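Local coordinates for protein porin (Rhodobacter blasticus, PDB 3PRN) that forms trimeric outer-membrane channels through which small hydrophilic solutes, up to about 0.6 kDa, diffuse passively, at residues A[268-273]-A[280-285]; A[11-16]-A[26-31]; A[143-148]-A[165-170]. The protein carries 1 engineered substitution. One frame throughout, in Å; residues are numbered along the deposited sequence. Where two conformers were deposited one is given.

Contact 1 (A[268-273]-A[280-285]). With C8E ((hydroxyethyloxy)tri(ethyloxy)octane), chain D.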
loop_
_atom_site.group_PDB
_atom_site.type_symbol
_atom_site.label_atom_id
_atom_site.label_comp_id
_atom_site.label_asym_id
_atom_site.label_seq_id
_atom_site.Cartn_x
_atom_site.Cartn_y
_atom_site.Cartn_z
ATOM N N SER A 268 -21.224 -3.794 -19.190
ATOM C CA SER A 268 -20.797 -4.388 -20.457
ATOM C C SER A 268 -20.889 -5.906 -20.361
ATOM O O SER A 268 -20.823 -6.481 -19.267
ATOM C CB SER A 268 -19.325 -4.157 -20.822
ATOM O OG SER A 268 -19.022 -2.770 -20.772
ATOM N N GLY A 269 -21.018 -6.532 -21.505
ATOM C CA GLY A 269 -21.095 -7.994 -21.579
ATOM C C GLY A 269 -20.625 -8.470 -22.966
ATOM O O GLY A 269 -20.594 -7.665 -23.886
ATOM N N SER A 270 -20.221 -9.763 -23.066
ATOM C CA SER A 270 -19.788 -10.212 -24.381
ATOM C C SER A 270 -19.922 -11.732 -24.393
ATOM O O SER A 270 -20.069 -12.305 -23.333
ATOM C CB SER A 270 -18.375 -9.809 -24.733
ATOM O OG SER A 270 -17.441 -10.535 -23.928
ATOM N N VAL A 271 -19.932 -12.301 -25.572
ATOM C CA VAL A 271 -19.928 -13.756 -25.778
ATOM C C VAL A 271 -18.843 -13.920 -26.850
ATOM O O VAL A 271 -18.861 -13.216 -27.868
ATOM C CB VAL A 271 -21.312 -14.280 -26.077
ATOM C CG1 VAL A 271 -21.750 -13.879 -27.477
ATOM C CG2 VAL A 271 -21.425 -15.788 -25.875
ATOM N N GLN A 272 -17.832 -14.736 -26.626
ATOM C CA GLN A 272 -16.736 -14.854 -27.562
ATOM C C GLN A 272 -16.314 -16.296 -27.784
ATOM O O GLN A 272 -16.500 -17.159 -26.931
ATOM C CB GLN A 272 -15.516 -14.047 -27.025
ATOM C CG GLN A 272 -15.820 -12.562 -26.847
ATOM C CD GLN A 272 -14.634 -11.786 -26.325
ATOM O OE1 GLN A 272 -13.522 -11.836 -26.869
ATOM N NE2 GLN A 272 -14.803 -11.071 -25.211
ATOM N N SER A 273 -15.730 -16.556 -28.934
ATOM C CA SER A 273 -15.293 -17.926 -29.298
ATOM C C SER A 273 -13.852 -17.859 -29.784
ATOM O O SER A 273 -13.557 -17.038 -30.679
ATOM C CB SER A 273 -16.292 -18.436 -30.356
ATOM O OG SER A 273 -16.043 -19.786 -30.652
ATOM N N VAL A 280 -16.343 -18.260 -24.188
ATOM C CA VAL A 280 -16.243 -17.438 -22.986
ATOM C C VAL A 280 -17.363 -16.388 -23.009
ATOM O O VAL A 280 -17.788 -15.962 -24.104
ATOM C CB VAL A 280 -14.884 -16.756 -22.799
ATOM C CG1 VAL A 280 -13.769 -17.815 -22.749
ATOM C CG2 VAL A 280 -14.538 -15.759 -23.887
ATOM N N ALA A 281 -17.863 -16.004 -21.854
ATOM C CA ALA A 281 -18.863 -14.951 -21.797
ATOM C C ALA A 281 -18.643 -14.121 -20.508
ATOM O O ALA A 281 -18.160 -14.670 -19.506
ATOM C CB ALA A 281 -20.290 -15.496 -21.787
ATOM N N ASP A 282 -19.163 -12.892 -20.521
ATOM C CA ASP A 282 -19.062 -12.102 -19.288
ATOM C C ASP A 282 -20.170 -11.056 -19.252
ATOM O O ASP A 282 -20.730 -10.699 -20.308
ATOM C CB ASP A 282 -17.662 -11.430 -19.271
ATOM C CG ASP A 282 -17.554 -10.352 -20.333
ATOM O OD1 ASP A 282 -18.168 -9.268 -20.152
ATOM O OD2 ASP A 282 -16.898 -10.502 -21.379
ATOM N N VAL A 283 -20.535 -10.582 -18.091
ATOM C CA VAL A 283 -21.449 -9.465 -17.908
ATOM C C VAL A 283 -21.057 -8.819 -16.566
ATOM O O VAL A 283 -20.939 -9.516 -15.558
ATOM C CB VAL A 283 -22.940 -9.854 -17.955
ATOM C CG1 VAL A 283 -23.377 -10.772 -16.844
ATOM C CG2 VAL A 283 -23.809 -8.579 -17.939
ATOM N N GLY A 284 -20.875 -7.518 -16.573
ATOM C CA GLY A 284 -20.486 -6.816 -15.352
ATOM C C GLY A 284 -20.553 -5.292 -15.494
ATOM O O GLY A 284 -20.972 -4.762 -16.532
ATOM N N VAL A 285 -20.133 -4.647 -14.410
ATOM C CA VAL A 285 -20.079 -3.178 -14.308
ATOM C C VAL A 285 -18.695 -2.696 -13.940
ATOM O O VAL A 285 -17.978 -3.337 -13.171
ATOM C CB VAL A 285 -20.912 -2.628 -13.142
ATOM C CG1 VAL A 285 -21.776 -1.428 -13.530
ATOM C CG2 VAL A 285 -21.851 -3.650 -12.520
HETATM C C1 C8E D . -24.560 -17.513 -16.022
HETATM C C2 C8E D . -23.399 -17.559 -16.942
HETATM C C3 C8E D . -23.538 -16.650 -18.058
HETATM C C4 C8E D . -23.001 -15.343 -17.592
HETATM C C5 C8E D . -22.644 -14.685 -18.874
HETATM C C6 C8E D . -23.474 -13.519 -19.042
HETATM C C7 C8E D . -23.486 -13.378 -20.492
HETATM C C8 C8E D . -24.435 -12.275 -20.816
HETATM O O9 C8E D . -24.174 -11.406 -21.923
HETATM C C10 C8E D . -24.425 -11.938 -23.220
HETATM C C11 C8E D . -23.658 -11.092 -24.196
HETATM O O12 C8E D . -24.367 -9.840 -24.462
HETATM C C13 C8E D . -24.384 -9.487 -25.864
HETATM C C14 C8E D . -25.647 -9.270 -26.757
HETATM O O15 C8E D . -25.591 -9.095 -28.218
HETATM C C16 C8E D . -26.010 -7.755 -28.588
HETATM C C17 C8E D . -27.520 -7.581 -28.778
HETATM O O18 C8E D . -28.217 -6.566 -29.522
HETATM C C19 C8E D . -27.960 -5.169 -29.235
HETATM C C20 C8E D . -28.798 -4.271 -28.227
HETATM O O21 C8E D . -28.623 -4.675 -26.845
#

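Contact 2 (A[11-16]-A[26-31]). With MG (magnesium ion), chain B.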
loop_
_atom_site.group_PDB
_atom_site.type_symbol
_atom_site.label_atom_id
_atom_site.label_comp_id
_atom_site.label_asym_id
_atom_site.label_seq_id
_atom_site.Cartn_x
_atom_site.Cartn_y
_atom_site.Cartn_z
ATOM N N GLY A 11 -18.506 -8.678 -11.816
ATOM C CA GLY A 11 -19.535 -9.239 -12.689
ATOM C C GLY A 11 -19.290 -10.768 -12.726
ATOM O O GLY A 11 -18.598 -11.324 -11.862
ATOM N N LEU A 12 -19.857 -11.384 -13.742
ATOM C CA LEU A 12 -19.800 -12.820 -13.919
ATOM C C LEU A 12 -18.905 -13.116 -15.135
ATOM O O LEU A 12 -18.989 -12.418 -16.146
ATOM C CB LEU A 12 -21.215 -13.375 -14.211
ATOM C CG LEU A 12 -22.201 -13.213 -13.049
ATOM C CD1 LEU A 12 -23.626 -13.485 -13.548
ATOM C CD2 LEU A 12 -21.846 -14.144 -11.904
ATOM N N GLN A 13 -18.070 -14.117 -14.954
ATOM C CA GLN A 13 -17.140 -14.545 -15.992
ATOM C C GLN A 13 -17.323 -16.069 -16.181
ATOM O O GLN A 13 -17.127 -16.829 -15.250
ATOM C CB GLN A 13 -15.710 -14.266 -15.561
ATOM C CG GLN A 13 -14.675 -14.597 -16.644
ATOM C CD GLN A 13 -13.331 -14.899 -15.998
ATOM O OE1 GLN A 13 -13.099 -16.015 -15.560
ATOM N NE2 GLN A 13 -12.441 -13.902 -15.817
ATOM N N TYR A 14 -17.701 -16.405 -17.414
ATOM C CA TYR A 14 -17.984 -17.805 -17.766
ATOM C C TYR A 14 -16.978 -18.296 -18.800
ATOM O O TYR A 14 -16.705 -17.643 -19.808
ATOM C CB TYR A 14 -19.414 -17.922 -18.292
ATOM C CG TYR A 14 -19.739 -19.246 -18.968
ATOM C CD1 TYR A 14 -20.139 -20.347 -18.235
ATOM C CD2 TYR A 14 -19.611 -19.372 -20.348
ATOM C CE1 TYR A 14 -20.448 -21.553 -18.857
ATOM C CE2 TYR A 14 -19.913 -20.564 -20.994
ATOM C CZ TYR A 14 -20.351 -21.644 -20.238
ATOM O OH TYR A 14 -20.626 -22.837 -20.882
ATOM N N VAL A 15 -16.436 -19.472 -18.499
ATOM C CA VAL A 15 -15.477 -20.147 -19.352
ATOM C C VAL A 15 -15.987 -21.603 -19.521
ATOM O O VAL A 15 -16.042 -22.307 -18.509
ATOM C CB VAL A 15 -14.070 -20.234 -18.768
ATOM C CG1 VAL A 15 -13.253 -21.116 -19.728
ATOM C CG2 VAL A 15 -13.471 -18.841 -18.646
ATOM N N GLU A 16 -16.474 -21.892 -20.713
ATOM C CA GLU A 16 -17.049 -23.225 -20.951
ATOM C C GLU A 16 -16.041 -24.321 -20.589
ATOM O O GLU A 16 -14.876 -24.218 -20.979
ATOM C CB GLU A 16 -17.477 -23.370 -22.395
ATOM C CG GLU A 16 -18.213 -24.709 -22.606
ATOM C CD GLU A 16 -18.807 -24.766 -24.013
ATOM O OE1 GLU A 16 -18.121 -24.278 -24.967
ATOM O OE2 GLU A 16 -19.930 -25.300 -24.138
ATOM N N ILE A 26 -17.583 -17.802 -12.528
ATOM C CA ILE A 26 -17.170 -17.242 -11.236
ATOM C C ILE A 26 -17.503 -15.721 -11.170
ATOM O O ILE A 26 -17.835 -15.135 -12.190
ATOM C CB ILE A 26 -15.659 -17.379 -10.972
ATOM C CG1 ILE A 26 -14.878 -16.596 -12.022
ATOM C CG2 ILE A 26 -15.265 -18.839 -10.868
ATOM C CD1 ILE A 26 -13.397 -16.523 -11.753
ATOM N N ILE A 27 -17.406 -15.138 -9.983
ATOM C CA ILE A 27 -17.531 -13.669 -9.860
ATOM C C ILE A 27 -16.148 -13.077 -9.980
ATOM O O ILE A 27 -15.274 -13.330 -9.107
ATOM C CB ILE A 27 -18.173 -13.219 -8.553
ATOM C CG1 ILE A 27 -19.678 -13.619 -8.681
ATOM C CG2 ILE A 27 -18.080 -11.723 -8.287
ATOM C CD1 ILE A 27 -20.331 -13.680 -7.317
ATOM N N SER A 28 -15.871 -12.405 -11.080
ATOM C CA SER A 28 -14.544 -11.862 -11.318
ATOM C C SER A 28 -14.599 -10.355 -11.035
ATOM O O SER A 28 -15.465 -9.667 -11.583
ATOM C CB SER A 28 -14.110 -12.105 -12.767
ATOM O OG SER A 28 -12.907 -11.431 -13.061
ATOM N N SER A 29 -13.581 -9.864 -10.334
ATOM C CA SER A 29 -13.603 -8.444 -9.970
ATOM C C SER A 29 -12.202 -7.893 -9.829
ATOM O O SER A 29 -11.232 -8.652 -9.716
ATOM C CB SER A 29 -14.400 -8.298 -8.657
ATOM O OG SER A 29 -13.789 -9.038 -7.647
ATOM N N ARG A 30 -12.116 -6.559 -9.884
ATOM C CA ARG A 30 -10.782 -5.924 -9.836
ATOM C C ARG A 30 -10.929 -4.558 -9.146
ATOM O O ARG A 30 -11.888 -3.839 -9.412
ATOM C CB ARG A 30 -10.266 -5.711 -11.261
ATOM C CG ARG A 30 -9.044 -4.763 -11.327
ATOM C CD ARG A 30 -8.528 -4.578 -12.729
ATOM N NE ARG A 30 -7.973 -5.795 -13.286
ATOM C CZ ARG A 30 -7.432 -5.867 -14.522
ATOM N NH1 ARG A 30 -7.359 -4.819 -15.319
ATOM N NH2 ARG A 30 -6.977 -7.053 -14.896
ATOM N N LEU A 31 -9.973 -4.213 -8.303
ATOM C CA LEU A 31 -9.924 -2.860 -7.758
ATOM C C LEU A 31 -8.587 -2.245 -8.215
ATOM O O LEU A 31 -7.533 -2.903 -7.977
ATOM C CB LEU A 31 -10.048 -2.852 -6.250
ATOM C CG LEU A 31 -9.689 -1.505 -5.582
ATOM C CD1 LEU A 31 -10.682 -0.455 -6.047
ATOM C CD2 LEU A 31 -9.763 -1.648 -4.074
HETATM MG MG MG B . -11.020 -11.916 -12.414
HETATM O O HOH W 1 -10.098 -9.595 -12.320
HETATM O O HOH W 2 -8.621 -12.401 -11.944
HETATM O O HOH W 3 -11.081 -14.212 -12.524
#

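Contact 3 (A[143-148]-A[165-170])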
loop_
_atom_site.group_PDB
_atom_site.type_symbol
_atom_site.label_atom_id
_atom_site.label_comp_id
_atom_site.label_asym_id
_atom_site.label_seq_id
_atom_site.Cartn_x
_atom_site.Cartn_y
_atom_site.Cartn_z
ATOM N N ASN A 143 1.052 10.928 -33.137
ATOM C CA ASN A 143 1.670 10.459 -31.914
ATOM C C ASN A 143 2.829 9.543 -32.335
ATOM O O ASN A 143 2.613 8.643 -33.133
ATOM C CB ASN A 143 0.721 9.707 -31.018
ATOM C CG ASN A 143 -0.436 10.526 -30.515
ATOM O OD1 ASN A 143 -0.268 11.488 -29.763
ATOM N ND2 ASN A 143 -1.655 10.133 -30.892
ATOM N N LEU A 144 4.000 9.759 -31.768
ATOM C CA LEU A 144 5.147 8.921 -31.945
ATOM C C LEU A 144 5.451 8.253 -30.574
ATOM O O LEU A 144 5.472 9.008 -29.583
ATOM C CB LEU A 144 6.408 9.751 -32.202
ATOM C CG LEU A 144 6.886 9.916 -33.626
ATOM C CD1 LEU A 144 7.212 8.524 -34.177
ATOM C CD2 LEU A 144 5.815 10.662 -34.411
ATOM N N TYR A 145 5.900 7.029 -30.582
ATOM C CA TYR A 145 6.289 6.346 -29.360
ATOM C C TYR A 145 7.570 5.561 -29.559
ATOM O O TYR A 145 7.682 4.810 -30.532
ATOM C CB TYR A 145 5.249 5.363 -28.862
ATOM C CG TYR A 145 3.817 5.783 -28.883
ATOM C CD1 TYR A 145 3.143 5.820 -30.097
ATOM C CD2 TYR A 145 3.135 6.181 -27.735
ATOM C CE1 TYR A 145 1.823 6.221 -30.143
ATOM C CE2 TYR A 145 1.797 6.597 -27.769
ATOM C CZ TYR A 145 1.165 6.596 -28.981
ATOM O OH TYR A 145 -0.175 6.945 -29.113
ATOM N N LEU A 146 8.502 5.641 -28.626
ATOM C CA LEU A 146 9.714 4.880 -28.660
ATOM C C LEU A 146 9.943 4.234 -27.288
ATOM O O LEU A 146 9.716 4.949 -26.304
ATOM C CB LEU A 146 10.941 5.791 -28.901
ATOM C CG LEU A 146 11.176 6.033 -30.405
ATOM C CD1 LEU A 146 11.194 7.518 -30.661
ATOM C CD2 LEU A 146 12.489 5.373 -30.794
ATOM N N SER A 147 10.339 2.978 -27.238
ATOM C CA SER A 147 10.578 2.456 -25.871
ATOM C C SER A 147 11.768 1.522 -25.935
ATOM O O SER A 147 12.002 0.875 -26.978
ATOM C CB SER A 147 9.343 1.792 -25.296
ATOM O OG SER A 147 8.846 0.780 -26.178
ATOM N N TYR A 148 12.522 1.503 -24.855
ATOM C CA TYR A 148 13.686 0.613 -24.732
ATOM C C TYR A 148 13.623 -0.043 -23.358
ATOM O O TYR A 148 13.510 0.688 -22.331
ATOM C CB TYR A 148 14.953 1.473 -24.901
ATOM C CG TYR A 148 16.200 0.764 -24.428
ATOM C CD1 TYR A 148 16.854 -0.170 -25.228
ATOM C CD2 TYR A 148 16.683 1.036 -23.158
ATOM C CE1 TYR A 148 18.002 -0.818 -24.750
ATOM C CE2 TYR A 148 17.825 0.412 -22.666
ATOM C CZ TYR A 148 18.455 -0.528 -23.479
ATOM O OH TYR A 148 19.586 -1.149 -22.961
ATOM N N GLY A 165 11.348 -0.787 -29.186
ATOM C CA GLY A 165 10.066 -0.631 -29.865
ATOM C C GLY A 165 9.883 0.745 -30.468
ATOM O O GLY A 165 10.237 1.780 -29.874
ATOM N N ILE A 166 9.124 0.771 -31.570
ATOM C CA ILE A 166 8.746 2.092 -32.118
ATOM C C ILE A 166 7.347 2.041 -32.662
ATOM O O ILE A 166 6.886 1.010 -33.212
ATOM C CB ILE A 166 9.769 2.556 -33.177
ATOM C CG1 ILE A 166 9.304 3.888 -33.786
ATOM C CG2 ILE A 166 9.919 1.550 -34.286
ATOM C CD1 ILE A 166 10.506 4.629 -34.360
ATOM N N ALA A 167 6.612 3.130 -32.588
ATOM C CA ALA A 167 5.255 3.191 -33.066
ATOM C C ALA A 167 4.802 4.611 -33.381
ATOM O O ALA A 167 5.287 5.595 -32.860
ATOM C CB ALA A 167 4.268 2.556 -32.044
ATOM N N ALA A 168 3.774 4.679 -34.221
ATOM C CA ALA A 168 3.125 5.932 -34.554
ATOM C C ALA A 168 1.679 5.722 -34.924
ATOM O O ALA A 168 1.220 4.640 -35.340
ATOM C CB ALA A 168 3.899 6.634 -35.698
ATOM N N ASP A 169 0.858 6.717 -34.637
ATOM C CA ASP A 169 -0.512 6.733 -35.061
ATOM C C ASP A 169 -0.871 8.169 -35.515
ATOM O O ASP A 169 -0.218 9.190 -35.239
ATOM C CB ASP A 169 -1.529 6.183 -34.098
ATOM C CG ASP A 169 -1.464 6.801 -32.709
ATOM O OD1 ASP A 169 -1.729 8.017 -32.594
ATOM O OD2 ASP A 169 -1.128 6.085 -31.743
ATOM N N TRP A 170 -1.960 8.188 -36.273
ATOM C CA TRP A 170 -2.382 9.420 -36.930
ATOM C C TRP A 170 -3.875 9.320 -37.157
ATOM O O TRP A 170 -4.422 8.284 -37.527
ATOM C CB TRP A 170 -1.623 9.587 -38.279
ATOM C CG TRP A 170 -2.238 10.772 -39.004
ATOM C CD1 TRP A 170 -1.916 12.093 -38.823
ATOM C CD2 TRP A 170 -3.314 10.730 -39.941
ATOM N NE1 TRP A 170 -2.749 12.866 -39.587
ATOM C CE2 TRP A 170 -3.614 12.058 -40.284
ATOM C CE3 TRP A 170 -4.065 9.696 -40.512
ATOM C CZ2 TRP A 170 -4.624 12.392 -41.189
ATOM C CZ3 TRP A 170 -5.069 10.017 -41.410
ATOM C CH2 TRP A 170 -5.334 11.360 -41.743
#

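Contact 1 (A[268-273]-A[280-285])
Val280 faces Gln272 across the hairpin, and each backbone N binds the other's O; the bond from Gln272 N to Val280 O is 2.8 Å long. Val280 CG2, which sits between its own backbone N and carbonyl carbon, reaches Gln272 CB at 3.7 Å. Ala281 lies on the other face, in a non-hydrogen-bonded pair with Val271, and its methyl CB meets C5 of a bound detergent molecule at 3.8 Å.

Asp282 carries the polar side. Besides its two backbone bonds with Ser270, its carboxylate swings over that serine: Ser270 OG donates to Asp282 OD2 at 2.6 Å, coming from above the carboxylate plane. The same hydroxyl accepts a nearly straight bond from Gln272 NE2 (3.0 Å), the amide lying flat toward it. A short relay therefore runs from amide to serine to aspartate, although Asp282 was deposited in two conformers and the last link, described for one of them, is doubtful for the other. Asp282 OD1 takes a hydrogen bond from Tyr102 N.

Val283 returns to the face of Ala281. Its CG1 touches the detergent chain at C6 (3.5 Å), while its backbone passes close to Gly269, CA to CA 4.0 Å. Gly284 then pairs with Ser268 through two backbone bonds; Gly284 O receives Ser268 N at 2.8 Å.

The hairpin thus presents an apolar outer side, where detergent probably takes the place of lipid, and a polar side turned into the barrel. There, Met100, Tyr102 and the engineered Trp104, all in loop, cover Ser268, Ser270 and Gln272; Gln272 OE1 also binds Tyr240 OH, and Ser268 OG binds Asp258. Strand 252-262 continues the sheet beyond 268-273, and strand 2-15 lies along 280-285.

Contact 2 (A[11-16]-A[26-31])
Gln13 and Ile26 are joined by a pair of backbone hydrogen bonds, Gln13 N to Ile26 O at 3.0 Å and Ile26 N to Gln13 O at 2.9 Å. Farther along, Ser28 N still binds Gly11 O, but the return bond from Gly11 N to Ser28 O is weak. The short axes meet at 121°, so the two strands are strongly twisted against each other.

Apolar contact is modest and limited to one face, where Leu12 CD2 rests against Ile27 CG1 at 3.9 Å, the two side chains slanting across each other. On the other face a polar chain packs on an apolar one: Gln13 and Ile26 run side by side in the same direction, with Gln13 OE1 3.9 Å from Ile26 CD1.

Polar contacts gather around the magnesium ion. Ser28 OG, anti to its backbone N (chi1 172°), binds the metal at 2.1 Å; three waters and Asp57 are its other ligands in the model, and water 1 also donates to Ser29 O. Gln13 NE2 lies 3.7 Å from Ser28 OG without bonding to it; both hydrogen-bond to Glu103 OE2, while Gln13 OE1 accepts from Arg18. An alanine in place of Gln13 would probably leave Arg18 and Glu103 each short of an amide partner and open a gap beside the end of Ile26.

Ile27 O is bound by Gln153 of a neighbouring subunit, so one side of this hairpin meets the trimer interface while the other holds the ion. It is the first hairpin of a sixteen-stranded porin barrel, with a metal site built on its inward face.

Contact 3 (A[143-148]-A[165-170])
Leu146 and Ile166 form an apolar pair on the outer face of two neighbouring strands, lying side by side and pointing the same way, with Leu146 CD2 and Ile166 CD1 4.1 Å apart. Two residues along, in the next non-hydrogen-bonded pair, Leu144 CD1 approaches Ala168 CB at the same spacing. Through the sheet, on the opposite face, the ring of Tyr145 leans across the strand boundary: its CD1 stands 4.0 Å from Ala167 CB, and the Ala167 carbonyl carbon lies in the ring plane at its edge. The tyrosine CG lies anti to the carbonyl carbon, beside the backbone N (chi1 -43°).

Backbone bonds hold the register at three pairs, Asn143 with Asp169, Tyr145 with Ala167 and Ser147 with Gly165, each doubly bonded.

The polar edge is centred on the Asp169 carboxylate, which is gripped at both oxygens. Tyr145 OH donates to OD2 of Asp169 at 2.9 Å, and Asn143 ND2 donates to OD1 of Asp169 at 2.7 Å along an almost straight line (173°). Each carboxylate oxygen accepts on its syn lone pair, although the asparagine amide is turned 71° from the carboxylate plane and the tyrosine ring 58°. Ala93 N adds a third bond, at OD2. Such a set of donors would be expected to stabilise a charged aspartate and to fix its rotation. Asn143 OD1 in turn binds Ser138 OG, and Ser147 OG accepts from Ala88 N.

Ala88 and Ser91 of helix 88-91 pack on Tyr145, and Val92 on Ala167 and Asp169. That helix belongs to the long loop after strand 78-83, which folds into the pore; such an anchorage of an inward-folded constriction loop on the inner barrel wall is a hallmark of the general porins.

Overall arrangement
From the N terminus the chain first makes contact 2, which closes the turn between strands 2-15 and 25-39. Contact 3 follows, closing the longer loop between strands 142-150 and 163-171, and contact 1 closes the last hairpin, just before the C terminus. The three come in series; none nests in or crosses another. In space, however, the ends meet: strand 279-288 lies beside 2-15, and Ala281 O and Val283 O of contact 1 face Tyr14 N and Leu12 N of contact 2 at hydrogen-bonding distance, sealing the barrel. Contact 3 lies on the opposite side of the chain's centre from the other two, its centre about 31 Å from that of contact 1 and 34 Å from that of contact 2.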